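Local coordinates for protein putative acetamidase/formamidase (Yersinia enterocolitica subsp. palearctica serotype O:3, PDB 5UBU) that probably hydrolyses carbon-nitrogen bonds, other than peptide bonds, in linear amides, and binds sodium ions, at residues R282-I285 with Y286-A290; Q77-M81 with P82-P86; V209-P212 with G213-F217; M194-P197 with D198-P201; R271-E274 with D275-R278. All blocks are in the same frame, centred on the assembly; numbering follows the deposited sequence.

Contact 1. Residues R282-I285 with Y286-A290; sequences RDLI and YWLVA
Arg282 and Tyr286 are one helical turn apart and illustrate how the aliphatic part of an arginine can lie over an aromatic face. The arginine sets CG anti to its backbone nitrogen (chi1 -165°), beside its own carbonyl, which lays CG over the ring, and the bend at chi3 (73°) keeps NE close to it, near Tyr286 CE2. CG is 4.1 Å from the centroid of the Tyr286 ring in a CH-pi contact, while CD reaches to 3.4 Å from Tyr286 OH. The hydroxyl lies over one face of the guanidinium, whose plane is 30° from that of the ring. Arg282 O occupies the same ring face nearer the rim, and also accepts the 3.0 Å hydrogen bond from Tyr286 N.

On the other flank Leu284 serves two partners. Its CD1 branch meets Trp287 CE3 at 4.1 Å, coming obliquely to the indole, and Leu284 CG packs on Leu288 CD1 at 4.2 Å. The i to i+4 hydrogen bonding of the helix continues with Leu288 N on Leu284 O at 2.8 Å.

The polar ends turn elsewhere: Arg282 binds Asp133 and the Met137 carbonyl of the second subunit, and Asp283 binds Arg257 and Ser266. The Leu284 and Trp287 flank of helix 273-291 packs on strand 263-270, with Leu284 and Leu288 also meeting strand 319-326, while Ile285 leans on helix 296-306.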
loop_
_atom_site.group_PDB
_atom_site.type_symbol
_atom_site.label_atom_id
_atom_site.label_comp_id
_atom_site.label_asym_id
_atom_site.label_seq_id
_atom_site.Cartn_x
_atom_site.Cartn_y
_atom_site.Cartn_z
ATOM N N ARG B 282 2.861 15.616 7.527
ATOM C CA ARG B 282 2.262 16.836 6.976
ATOM C C ARG B 282 1.582 17.650 8.085
ATOM O O ARG B 282 1.665 18.885 8.106
ATOM C CB ARG B 282 1.268 16.544 5.871
ATOM C CG ARG B 282 0.967 17.813 5.084
ATOM C CD ARG B 282 -0.005 17.631 3.959
ATOM N NE ARG B 282 -1.372 17.437 4.424
ATOM C CZ ARG B 282 -2.434 17.356 3.629
ATOM N NH1 ARG B 282 -3.633 17.152 4.162
ATOM N NH2 ARG B 282 -2.305 17.459 2.309
ATOM N N ASP B 283 0.915 16.951 8.998
ATOM C CA ASP B 283 0.232 17.622 10.103
ATOM C C ASP B 283 1.254 18.323 10.984
ATOM O O ASP B 283 1.006 19.434 11.449
ATOM C CB ASP B 283 -0.556 16.653 10.970
ATOM C CG ASP B 283 -1.370 17.371 12.033
ATOM O OD1 ASP B 283 -2.323 18.079 11.656
ATOM O OD2 ASP B 283 -1.076 17.214 13.242
ATOM N N LEU B 284 2.390 17.661 11.219
ATOM C CA LEU B 284 3.452 18.239 12.034
ATOM C C LEU B 284 3.953 19.531 11.384
ATOM O O LEU B 284 4.096 20.554 12.054
ATOM C CB LEU B 284 4.601 17.241 12.224
ATOM C CG LEU B 284 5.775 17.685 13.099
ATOM C CD1 LEU B 284 5.293 18.115 14.472
ATOM C CD2 LEU B 284 6.775 16.558 13.224
ATOM N N ILE B 285 4.181 19.480 10.071
ATOM C CA ILE B 285 4.637 20.651 9.310
ATOM C C ILE B 285 3.631 21.795 9.433
ATOM O O ILE B 285 4.024 22.940 9.632
ATOM C CB ILE B 285 4.903 20.306 7.828
ATOM C CG1 ILE B 285 6.116 19.377 7.734
ATOM C CG2 ILE B 285 5.191 21.564 7.018
ATOM C CD1 ILE B 285 6.359 18.804 6.356
ATOM N N TYR B 286 2.340 21.492 9.323
ATOM C CA TYR B 286 1.339 22.546 9.448
ATOM C C TYR B 286 1.301 23.126 10.875
ATOM O O TYR B 286 1.023 24.321 11.071
ATOM C CB TYR B 286 -0.059 22.093 9.030
ATOM C CG TYR B 286 -0.244 21.741 7.568
ATOM C CD1 TYR B 286 0.539 22.321 6.560
ATOM C CD2 TYR B 286 -1.323 20.954 7.172
ATOM C CE1 TYR B 286 0.321 22.013 5.220
ATOM C CE2 TYR B 286 -1.555 20.672 5.833
ATOM C CZ TYR B 286 -0.735 21.206 4.863
ATOM O OH TYR B 286 -0.967 20.914 3.537
ATOM N N TRP B 287 1.590 22.269 11.850
ATOM C CA TRP B 287 1.618 22.662 13.250
ATOM C C TRP B 287 2.809 23.585 13.500
ATOM O O TRP B 287 2.669 24.622 14.160
ATOM C CB TRP B 287 1.643 21.403 14.129
ATOM C CG TRP B 287 1.532 21.608 15.607
ATOM C CD1 TRP B 287 1.099 22.730 16.264
ATOM C CD2 TRP B 287 1.633 20.588 16.602
ATOM N NE1 TRP B 287 1.050 22.502 17.612
ATOM C CE2 TRP B 287 1.356 21.190 17.848
ATOM C CE3 TRP B 287 1.979 19.230 16.567
ATOM C CZ2 TRP B 287 1.415 20.488 19.048
ATOM C CZ3 TRP B 287 2.037 18.527 17.760
ATOM C CH2 TRP B 287 1.751 19.159 18.985
ATOM N N LEU B 288 3.963 23.234 12.934
ATOM C CA LEU B 288 5.173 24.042 13.074
ATOM C C LEU B 288 5.006 25.424 12.428
ATOM O O LEU B 288 5.504 26.419 12.959
ATOM C CB LEU B 288 6.382 23.309 12.488
ATOM C CG LEU B 288 6.778 22.012 13.200
ATOM C CD1 LEU B 288 7.843 21.261 12.425
ATOM C CD2 LEU B 288 7.243 22.282 14.621
ATOM N N VAL B 289 4.301 25.482 11.297
ATOM C CA VAL B 289 4.064 26.751 10.598
ATOM C C VAL B 289 3.064 27.641 11.347
ATOM O O VAL B 289 3.259 28.848 11.470
ATOM C CB VAL B 289 3.567 26.511 9.146
ATOM C CG1 VAL B 289 3.078 27.799 8.490
ATOM C CG2 VAL B 289 4.665 25.878 8.308
ATOM N N ALA B 290 2.007 27.027 11.859
ATOM C CA ALA B 290 0.943 27.752 12.555
ATOM C C ALA B 290 1.319 28.295 13.931
ATOM O O ALA B 290 1.114 29.468 14.202
ATOM C CB ALA B 290 -0.294 26.866 12.675
#

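Contact 2. Residues Q77-M81 with P82-P86; sequences QLLKM and PFLNP
Two successive turns of the selenomethionine Met81 chain, chi1 -62° and chi2 -66°, bring its end onto Leu84, whose CG stands beside its backbone nitrogen. The terminal methyl CE of Met81 comes to 3.6 Å from Leu84 CG, and SE lies 3.7 Å from Leu84 CD1, so that the tip of one chain rests on the fork of the other. Leu79 crosses the same leucine at about a right angle, its CD1 being 4.1 Å from Leu84 CD2. Leu84 gathers two apolar side chains from the preceding segment.

The peptide bond between Met81 and Pro82 is cis, and Phe83 N returns to Lys80 O in a 2.8 Å hydrogen bond, lying in the carbonyl plane on a lone pair, as in a type VIa beta turn, which brings the two segments together. The same oxygen is at the edge of the Phe83 ring, 3.4 Å from Phe83 CD2. An inverse gamma turn centred on Phe83 overlaps it, with Leu84 N bonded to Pro82 O at 2.8 Å.

Phe83 packs on Ile179 of the second subunit, and Leu84 O accepts from the Ser184 hydroxyl. The link runs from helix 75-78, which ends just before Leu79, to strand 87-93.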
loop_
_atom_site.group_PDB
_atom_site.type_symbol
_atom_site.label_atom_id
_atom_site.label_comp_id
_atom_site.label_asym_id
_atom_site.label_seq_id
_atom_site.Cartn_x
_atom_site.Cartn_y
_atom_site.Cartn_z
ATOM N N GLN B 77 -12.995 -19.097 19.929
ATOM C CA GLN B 77 -14.250 -19.545 20.548
ATOM C C GLN B 77 -14.796 -18.558 21.590
ATOM O O GLN B 77 -15.989 -18.581 21.887
ATOM C CB GLN B 77 -14.057 -20.918 21.193
ATOM C CG GLN B 77 -13.716 -22.013 20.194
ATOM C CD GLN B 77 -13.430 -23.356 20.847
ATOM O OE1 GLN B 77 -13.458 -23.501 22.078
ATOM N NE2 GLN B 77 -13.136 -24.349 20.020
ATOM N N LEU B 78 -13.932 -17.696 22.132
ATOM C CA LEU B 78 -14.348 -16.715 23.147
ATOM C C LEU B 78 -14.471 -15.266 22.650
ATOM O O LEU B 78 -15.068 -14.438 23.330
ATOM C CB LEU B 78 -13.377 -16.753 24.332
ATOM C CG LEU B 78 -13.213 -18.091 25.055
ATOM C CD1 LEU B 78 -12.167 -17.944 26.157
ATOM C CD2 LEU B 78 -14.529 -18.581 25.638
ATOM N N LEU B 79 -13.918 -14.963 21.478
ATOM C CA LEU B 79 -13.960 -13.606 20.921
ATOM C C LEU B 79 -14.600 -13.575 19.543
ATOM O O LEU B 79 -14.546 -14.554 18.791
ATOM C CB LEU B 79 -12.538 -13.060 20.794
ATOM C CG LEU B 79 -11.668 -13.059 22.051
ATOM C CD1 LEU B 79 -10.243 -12.664 21.692
ATOM C CD2 LEU B 79 -12.240 -12.143 23.120
ATOM N N LYS B 80 -15.196 -12.429 19.219
ATOM C CA LYS B 80 -15.834 -12.187 17.922
ATOM C C LYS B 80 -15.261 -10.856 17.431
ATOM O O LYS B 80 -15.568 -9.806 17.995
ATOM C CB LYS B 80 -17.356 -12.103 18.080
ATOM C CG LYS B 80 -18.163 -12.291 16.792
ATOM C CD LYS B 80 -19.660 -12.271 17.048
ATOM C CE LYS B 80 -20.135 -13.472 17.866
ATOM N NZ LYS B 80 -21.607 -13.461 18.055
HETATM N N MSE B 81 -14.406 -10.891 16.407
HETATM C CA MSE B 81 -13.830 -9.654 15.871
HETATM C C MSE B 81 -14.926 -8.884 15.159
HETATM O O MSE B 81 -15.816 -9.499 14.580
HETATM C CB MSE B 81 -12.678 -9.937 14.905
HETATM C CG MSE B 81 -11.486 -10.659 15.527
HETATM SE SE MSE B 81 -10.563 -9.551 16.881
HETATM C CE MSE B 81 -11.256 -10.595 18.388
ATOM N N PRO B 82 -14.899 -7.546 15.175
ATOM C CA PRO B 82 -13.869 -6.718 15.822
ATOM C C PRO B 82 -14.225 -6.261 17.247
ATOM O O PRO B 82 -13.717 -5.229 17.691
ATOM C CB PRO B 82 -13.822 -5.505 14.894
ATOM C CG PRO B 82 -15.253 -5.335 14.456
ATOM C CD PRO B 82 -15.898 -6.711 14.478
ATOM N N PHE B 83 -15.060 -7.021 17.962
ATOM C CA PHE B 83 -15.470 -6.632 19.315
ATOM C C PHE B 83 -14.395 -6.838 20.384
ATOM O O PHE B 83 -14.421 -7.802 21.146
ATOM C CB PHE B 83 -16.776 -7.327 19.726
ATOM C CG PHE B 83 -17.948 -6.983 18.849
ATOM C CD1 PHE B 83 -18.746 -5.890 19.145
ATOM C CD2 PHE B 83 -18.261 -7.757 17.728
ATOM C CE1 PHE B 83 -19.834 -5.570 18.340
ATOM C CE2 PHE B 83 -19.346 -7.444 16.924
ATOM C CZ PHE B 83 -20.132 -6.346 17.227
ATOM N N LEU B 84 -13.442 -5.912 20.393
ATOM C CA LEU B 84 -12.369 -5.852 21.370
ATOM C C LEU B 84 -12.328 -4.411 21.867
ATOM O O LEU B 84 -12.946 -3.519 21.277
ATOM C CB LEU B 84 -11.011 -6.206 20.766
ATOM C CG LEU B 84 -10.718 -7.644 20.309
ATOM C CD1 LEU B 84 -9.286 -7.717 19.790
ATOM C CD2 LEU B 84 -10.922 -8.639 21.455
ATOM N N ASN B 85 -11.602 -4.192 22.953
ATOM C CA ASN B 85 -11.429 -2.861 23.529
ATOM C C ASN B 85 -12.732 -2.227 24.051
ATOM O O ASN B 85 -13.204 -1.227 23.509
ATOM C CB ASN B 85 -10.742 -1.914 22.521
ATOM C CG ASN B 85 -9.447 -2.478 21.965
ATOM O OD1 ASN B 85 -8.833 -3.376 22.549
ATOM N ND2 ASN B 85 -9.021 -1.944 20.826
ATOM N N PRO B 86 -13.325 -2.820 25.102
ATOM C CA PRO B 86 -14.522 -2.228 25.696
ATOM C C PRO B 86 -14.167 -0.824 26.187
ATOM O O PRO B 86 -13.163 -0.657 26.883
ATOM C CB PRO B 86 -14.823 -3.159 26.871
ATOM C CG PRO B 86 -13.528 -3.827 27.165
ATOM C CD PRO B 86 -12.925 -4.039 25.816
#

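Contact 3. Residues V209-P212 with G213-F217; sequences VRAP and GGRLF
Gly213 follows Pro212 through the two central places of a type II beta turn that runs from Ala211 to Gly214. Its positive phi (88°) is the value expected at the third position of such a turn, where glycine is favoured. The backbone of Gly213 also bonds with Ile93 and Ala96, which ties the turn to the end of strand 87-93 and the loop after it.

Gly214 closes the turn: Gly214 N donates to Ala211 O at 3.0 Å, approaching at a tilt to the carbonyl plane. The methyl CG1 of Val209, anti to the valine nitrogen (chi1 179°), rests 3.9 Å from Gly214 CA. At the carbonyl of this glycine a water bridges back to the first segment, donating to Gly214 O at 2.7 Å and accepting from Arg210 N at 2.9 Å.

Arg215 has a weak backbone bond from its N to Gly213 O, 2.9 Å away. Its CD passes 4.3 Å from Ala211 CB, and its guanidinium continues to the carbonyl of Ser44 and, weakly, that of Gly41.

The shape of the turn therefore rests on main-chain bonds and on the positive phi of its two glycines, and side chains add little across the contact.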
loop_
_atom_site.group_PDB
_atom_site.type_symbol
_atom_site.label_atom_id
_atom_site.label_comp_id
_atom_site.label_asym_id
_atom_site.label_seq_id
_atom_site.Cartn_x
_atom_site.Cartn_y
_atom_site.Cartn_z
ATOM N N VAL B 209 -12.478 18.181 18.847
ATOM C CA VAL B 209 -13.891 18.048 19.140
ATOM C C VAL B 209 -14.717 18.261 17.877
ATOM O O VAL B 209 -14.471 19.198 17.119
ATOM C CB VAL B 209 -14.347 19.077 20.203
ATOM C CG1 VAL B 209 -15.845 18.945 20.485
ATOM C CG2 VAL B 209 -13.564 18.892 21.492
ATOM N N ARG B 210 -15.676 17.364 17.654
ATOM C CA ARG B 210 -16.592 17.452 16.514
ATOM C C ARG B 210 -18.051 17.236 16.947
ATOM O O ARG B 210 -18.963 17.431 16.145
ATOM C CB ARG B 210 -16.205 16.454 15.424
ATOM C CG ARG B 210 -14.832 16.711 14.822
ATOM C CD ARG B 210 -14.541 15.749 13.685
ATOM N NE ARG B 210 -13.208 15.946 13.111
ATOM C CZ ARG B 210 -12.083 15.359 13.538
ATOM N NH1 ARG B 210 -10.933 15.615 12.927
ATOM N NH2 ARG B 210 -12.089 14.522 14.572
ATOM N N ALA B 211 -18.264 16.844 18.204
ATOM C CA ALA B 211 -19.602 16.620 18.755
ATOM C C ALA B 211 -19.752 17.453 20.027
ATOM O O ALA B 211 -18.792 17.597 20.788
ATOM C CB ALA B 211 -19.813 15.154 19.066
ATOM N N PRO B 212 -20.958 18.009 20.265
ATOM C CA PRO B 212 -21.129 18.820 21.473
ATOM C C PRO B 212 -20.792 18.024 22.731
ATOM O O PRO B 212 -21.218 16.881 22.867
ATOM C CB PRO B 212 -22.615 19.201 21.443
ATOM C CG PRO B 212 -23.028 19.054 20.024
ATOM C CD PRO B 212 -22.196 17.948 19.459
ATOM N N GLY B 213 -20.010 18.631 23.621
ATOM C CA GLY B 213 -19.593 18.004 24.872
ATOM C C GLY B 213 -18.319 17.191 24.750
ATOM O O GLY B 213 -17.810 16.681 25.754
ATOM N N GLY B 214 -17.798 17.061 23.533
ATOM C CA GLY B 214 -16.575 16.300 23.309
ATOM C C GLY B 214 -16.808 14.807 23.172
ATOM O O GLY B 214 -16.493 14.218 22.124
ATOM N N ARG B 215 -17.361 14.200 24.224
ATOM C CA ARG B 215 -17.623 12.753 24.254
ATOM C C ARG B 215 -16.318 11.967 24.251
ATOM O O ARG B 215 -15.970 11.320 23.273
ATOM C CB ARG B 215 -18.562 12.313 23.120
ATOM C CG ARG B 215 -19.996 12.723 23.361
ATOM C CD ARG B 215 -20.883 12.422 22.169
ATOM N NE ARG B 215 -22.274 12.390 22.625
ATOM C CZ ARG B 215 -22.936 11.286 23.000
ATOM N NH1 ARG B 215 -22.382 10.073 22.933
ATOM N NH2 ARG B 215 -24.187 11.390 23.419
ATOM N N LEU B 216 -15.606 12.049 25.368
ATOM C CA LEU B 216 -14.322 11.374 25.536
ATOM C C LEU B 216 -14.499 9.905 25.906
ATOM O O LEU B 216 -15.264 9.574 26.809
ATOM C CB LEU B 216 -13.498 12.064 26.629
ATOM C CG LEU B 216 -12.124 11.471 26.990
ATOM C CD1 LEU B 216 -11.180 11.482 25.798
ATOM C CD2 LEU B 216 -11.537 12.255 28.161
ATOM N N PHE B 217 -13.777 9.042 25.196
ATOM C CA PHE B 217 -13.787 7.604 25.438
ATOM C C PHE B 217 -12.364 7.157 25.745
ATOM O O PHE B 217 -11.402 7.669 25.160
ATOM C CB PHE B 217 -14.282 6.839 24.213
ATOM C CG PHE B 217 -15.719 7.075 23.874
ATOM C CD1 PHE B 217 -16.091 8.140 23.075
ATOM C CD2 PHE B 217 -16.700 6.193 24.324
ATOM C CE1 PHE B 217 -17.424 8.339 22.738
ATOM C CE2 PHE B 217 -18.031 6.382 23.999
ATOM C CZ PHE B 217 -18.399 7.450 23.191
HETATM O O HOH W 1 -16.224 15.290 19.649
#

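Contact 4. Residues M194-P197 with D198-P201; sequences MDVP and DIGP. With NA (sodium ion), chain H.
Val196 O accepts a nearly straight hydrogen bond from Ile199 N, 3.1 Å long with an N-H...O angle of 169°, the donor standing above the carbonyl plane and not on a lone pair. From the donor residue the side chain reaches back along the loop. With CG1 beside the backbone nitrogen and the chain then extended (chi2 175°), the isoleucine brings CD1 to 3.5 Å from CE of the selenomethionine Met194, whose chain it crosses at about a right angle. The same CD1 lies 4.0 Å from Val196 CB, so a single methyl serves both apolar partners.

The bond closes a type I beta turn from Val196 to Ile199, with Pro197 and Asp198 at its corners. An inverse gamma turn centred on Ile199 overlaps its end, held weakly by Gly200 N on Asp198 O at 2.9 Å. Together they bend the loop that joins strands 191-193 and 203-208. On the turn, Asp198 OD2 passes 3.7 Å from the CG1 branch of Val196, and OD1 of the same carboxylate makes a salt bridge with Arg310.

Asp195, between Met194 and Val196, directs its carboxylate away from the turn to a sodium ion. Both oxygens bind it: Asp195 OD1 at 2.3 Å and Asp195 OD2 at 2.7 Å, with a water at 2.9 Å from the ion. Asn193 and Asp220 complete the protein ligands of this sodium. Around the apolar side, Met194 and Ile199 both pack on Ile267 of strand 263-270, and Val196 on Met265.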
loop_
_atom_site.group_PDB
_atom_site.type_symbol
_atom_site.label_atom_id
_atom_site.label_comp_id
_atom_site.label_asym_id
_atom_site.label_seq_id
_atom_site.Cartn_x
_atom_site.Cartn_y
_atom_site.Cartn_z
HETATM N N MSE B 194 -5.312 3.700 18.579
HETATM C CA MSE B 194 -4.031 4.105 18.006
HETATM C C MSE B 194 -2.879 3.220 18.401
HETATM O O MSE B 194 -1.949 3.034 17.623
HETATM C CB MSE B 194 -3.713 5.524 18.470
HETATM C CG MSE B 194 -4.748 6.528 17.970
HETATM SE SE MSE B 194 -4.418 8.295 18.759
HETATM C CE MSE B 194 -4.914 7.934 20.628
ATOM N N ASP B 195 -2.923 2.684 19.615
ATOM C CA ASP B 195 -1.857 1.827 20.128
ATOM C C ASP B 195 -0.473 2.476 19.939
ATOM O O ASP B 195 0.425 1.893 19.346
ATOM C CB ASP B 195 -1.909 0.441 19.476
ATOM C CG ASP B 195 -3.186 -0.334 19.797
ATOM O OD1 ASP B 195 -3.837 -0.074 20.835
ATOM O OD2 ASP B 195 -3.524 -1.244 19.008
ATOM N N VAL B 196 -0.337 3.705 20.428
ATOM C CA VAL B 196 0.917 4.449 20.371
ATOM C C VAL B 196 1.494 4.390 21.788
ATOM O O VAL B 196 0.918 4.983 22.704
ATOM C CB VAL B 196 0.695 5.914 19.927
ATOM C CG1 VAL B 196 1.979 6.727 20.059
ATOM C CG2 VAL B 196 0.185 5.961 18.497
ATOM N N PRO B 197 2.627 3.681 21.978
ATOM C CA PRO B 197 3.264 3.509 23.301
ATOM C C PRO B 197 3.511 4.777 24.106
ATOM O O PRO B 197 3.567 4.716 25.334
ATOM C CB PRO B 197 4.613 2.873 22.967
ATOM C CG PRO B 197 4.393 2.179 21.676
ATOM C CD PRO B 197 3.380 2.984 20.918
ATOM N N ASP B 198 3.655 5.905 23.422
ATOM C CA ASP B 198 3.935 7.196 24.071
ATOM C C ASP B 198 2.757 7.817 24.834
ATOM O O ASP B 198 2.960 8.708 25.658
ATOM C CB ASP B 198 4.425 8.180 23.016
ATOM C CG ASP B 198 5.656 7.693 22.299
ATOM O OD1 ASP B 198 6.764 7.784 22.854
ATOM O OD2 ASP B 198 5.518 7.260 21.150
ATOM N N ILE B 199 1.544 7.345 24.568
ATOM C CA ILE B 199 0.340 7.864 25.218
ATOM C C ILE B 199 0.140 7.202 26.588
ATOM O O ILE B 199 -0.791 6.427 26.805
ATOM C CB ILE B 199 -0.886 7.697 24.286
ATOM C CG1 ILE B 199 -0.631 8.496 23.006
ATOM C CG2 ILE B 199 -2.172 8.189 24.955
ATOM C CD1 ILE B 199 -1.696 8.328 21.952
ATOM N N GLY B 200 1.043 7.531 27.508
ATOM C CA GLY B 200 1.005 7.003 28.872
ATOM C C GLY B 200 1.245 8.110 29.888
ATOM O O GLY B 200 1.176 9.297 29.552
ATOM N N PRO B 201 1.522 7.728 31.150
ATOM C CA PRO B 201 1.794 8.709 32.198
ATOM C C PRO B 201 2.837 9.713 31.747
ATOM O O PRO B 201 3.858 9.325 31.196
ATOM C CB PRO B 201 2.313 7.858 33.346
ATOM C CG PRO B 201 1.639 6.543 33.154
ATOM C CD PRO B 201 1.491 6.350 31.677
HETATM NA NA NA H . -5.421 -1.684 20.893
HETATM O O HOH W 2 -5.040 -3.809 18.939
#

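Contact 5. Residues R271-E274 with D275-R278; sequences RPLE and DATR
Glu274 and Arg278 lie one turn apart, with Glu274 CB over a face of the guanidinium, toward its rim, 4.2 Å from Arg278 NH1. The arginine chain is extended from CG to NE and runs beside Glu274 O, which also receives Arg278 N at 2.8 Å. At its edge the guanidinium meets Asp275: Arg278 NH1 donates to Asp275 OD1 at 2.8 Å in a salt bridge, the acceptor only 7° out of the guanidinium plane. This salt bridge, with a further bond from Arg278 NE to Gly128 O of the third subunit, probably fixes the rotation of the arginine head.

Thr277 turns its hydroxyl back to the preceding turn. With chi1 at -47°, OG1 stands beside the threonine nitrogen and donates to Leu273 O at 3.0 Å, while Thr277 N reaches the same oxygen at 3.2 Å from the opposite face of the carbonyl plane. Two donors grip Leu273 O.

Asp275 crosses Pro272 obliquely, OD2 lying 3.8 Å from Pro272 CD, and that carboxylate oxygen is bonded to Thr135 OG1 of the second subunit. Leu273 N is hydrogen-bonded to Glu274 OE1 of the third subunit. Pro272, preceded by a cis peptide, takes the N-cap position of helix 273-291, and its carbonyl accepts weak bonds from Asp275 N and Ala276 N. Acidic residues in the first turn, as here, are typical of helix N-termini, and this one lies buried between subunits.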
loop_
_atom_site.group_PDB
_atom_site.type_symbol
_atom_site.label_atom_id
_atom_site.label_comp_id
_atom_site.label_asym_id
_atom_site.label_seq_id
_atom_site.Cartn_x
_atom_site.Cartn_y
_atom_site.Cartn_z
ATOM N N ARG B 271 -4.216 3.384 5.905
ATOM C CA ARG B 271 -3.604 2.288 5.162
ATOM C C ARG B 271 -3.497 2.812 3.731
ATOM O O ARG B 271 -4.434 3.464 3.261
ATOM C CB ARG B 271 -4.419 1.001 5.156
ATOM C CG ARG B 271 -4.534 0.290 6.484
ATOM C CD ARG B 271 -5.006 -1.142 6.259
ATOM N NE ARG B 271 -5.076 -1.909 7.506
ATOM C CZ ARG B 271 -5.204 -3.237 7.583
ATOM N NH1 ARG B 271 -5.247 -3.985 6.483
ATOM N NH2 ARG B 271 -5.255 -3.829 8.779
ATOM N N PRO B 272 -2.396 2.547 3.020
ATOM C CA PRO B 272 -1.256 1.772 3.510
ATOM C C PRO B 272 -0.434 2.550 4.540
ATOM O O PRO B 272 -0.745 3.714 4.826
ATOM C CB PRO B 272 -0.477 1.474 2.240
ATOM C CG PRO B 272 -0.767 2.639 1.356
ATOM C CD PRO B 272 -2.182 3.040 1.646
ATOM N N LEU B 273 0.594 1.917 5.098
ATOM C CA LEU B 273 1.385 2.572 6.147
ATOM C C LEU B 273 2.065 3.877 5.705
ATOM O O LEU B 273 2.267 4.749 6.543
ATOM C CB LEU B 273 2.389 1.588 6.783
ATOM C CG LEU B 273 3.131 2.044 8.048
ATOM C CD1 LEU B 273 2.142 2.272 9.183
ATOM C CD2 LEU B 273 4.179 1.028 8.475
ATOM N N GLU B 274 2.400 4.021 4.413
ATOM C CA GLU B 274 3.015 5.266 3.920
ATOM C C GLU B 274 2.082 6.467 4.126
ATOM O O GLU B 274 2.532 7.570 4.448
ATOM C CB GLU B 274 3.223 5.329 2.391
ATOM C CG GLU B 274 3.889 4.237 1.622
ATOM C CD GLU B 274 2.980 3.087 1.252
ATOM O OE1 GLU B 274 2.387 2.555 2.180
ATOM O OE2 GLU B 274 2.954 2.668 0.054
ATOM N N ASP B 275 0.794 6.262 3.858
ATOM C CA ASP B 275 -0.165 7.345 3.982
ATOM C C ASP B 275 -0.363 7.758 5.429
ATOM O O ASP B 275 -0.597 8.943 5.701
ATOM C CB ASP B 275 -1.489 7.014 3.276
ATOM C CG ASP B 275 -1.401 7.139 1.751
ATOM O OD1 ASP B 275 -0.359 7.629 1.228
ATOM O OD2 ASP B 275 -2.407 6.773 1.088
ATOM N N ALA B 276 -0.244 6.802 6.350
ATOM C CA ALA B 276 -0.366 7.125 7.764
ATOM C C ALA B 276 0.794 8.042 8.129
ATOM O O ALA B 276 0.623 9.037 8.854
ATOM C CB ALA B 276 -0.336 5.872 8.612
ATOM N N THR B 277 1.973 7.709 7.599
ATOM C CA THR B 277 3.185 8.488 7.850
ATOM C C THR B 277 3.108 9.873 7.188
ATOM O O THR B 277 3.551 10.853 7.765
ATOM C CB THR B 277 4.432 7.753 7.353
ATOM O OG1 THR B 277 4.401 6.390 7.796
ATOM C CG2 THR B 277 5.698 8.451 7.858
ATOM N N ARG B 278 2.578 9.942 5.966
ATOM C CA ARG B 278 2.414 11.231 5.261
ATOM C C ARG B 278 1.528 12.176 6.043
ATOM O O ARG B 278 1.860 13.348 6.219
ATOM C CB ARG B 278 1.820 11.017 3.875
ATOM C CG ARG B 278 2.838 10.570 2.860
ATOM C CD ARG B 278 2.163 10.021 1.638
ATOM N NE ARG B 278 3.122 9.693 0.595
ATOM C CZ ARG B 278 2.913 8.814 -0.380
ATOM N NH1 ARG B 278 1.802 8.078 -0.427
ATOM N NH2 ARG B 278 3.862 8.620 -1.288
#

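Contacts 4 and 2 lie close to the bound sodium ions. Contact 4 supplies a ligand directly through Asp195, while the Leu84 side chain of contact 2 is about 7 Å from a sodium ion; nearest atoms of these two contacts are about 6 Å apart. Asp220 joins both metal sites, the second completed by His222 and Glu236. Contact 3 begins the strand 214-222 that carries Asp220. Contacts 5 and 1 share helix 273-291, their centres about 17 Å apart, and both meet the second subunit. Contacts 1 and 2 fall on opposite sides of the chain's centre, about 37 Å between centres.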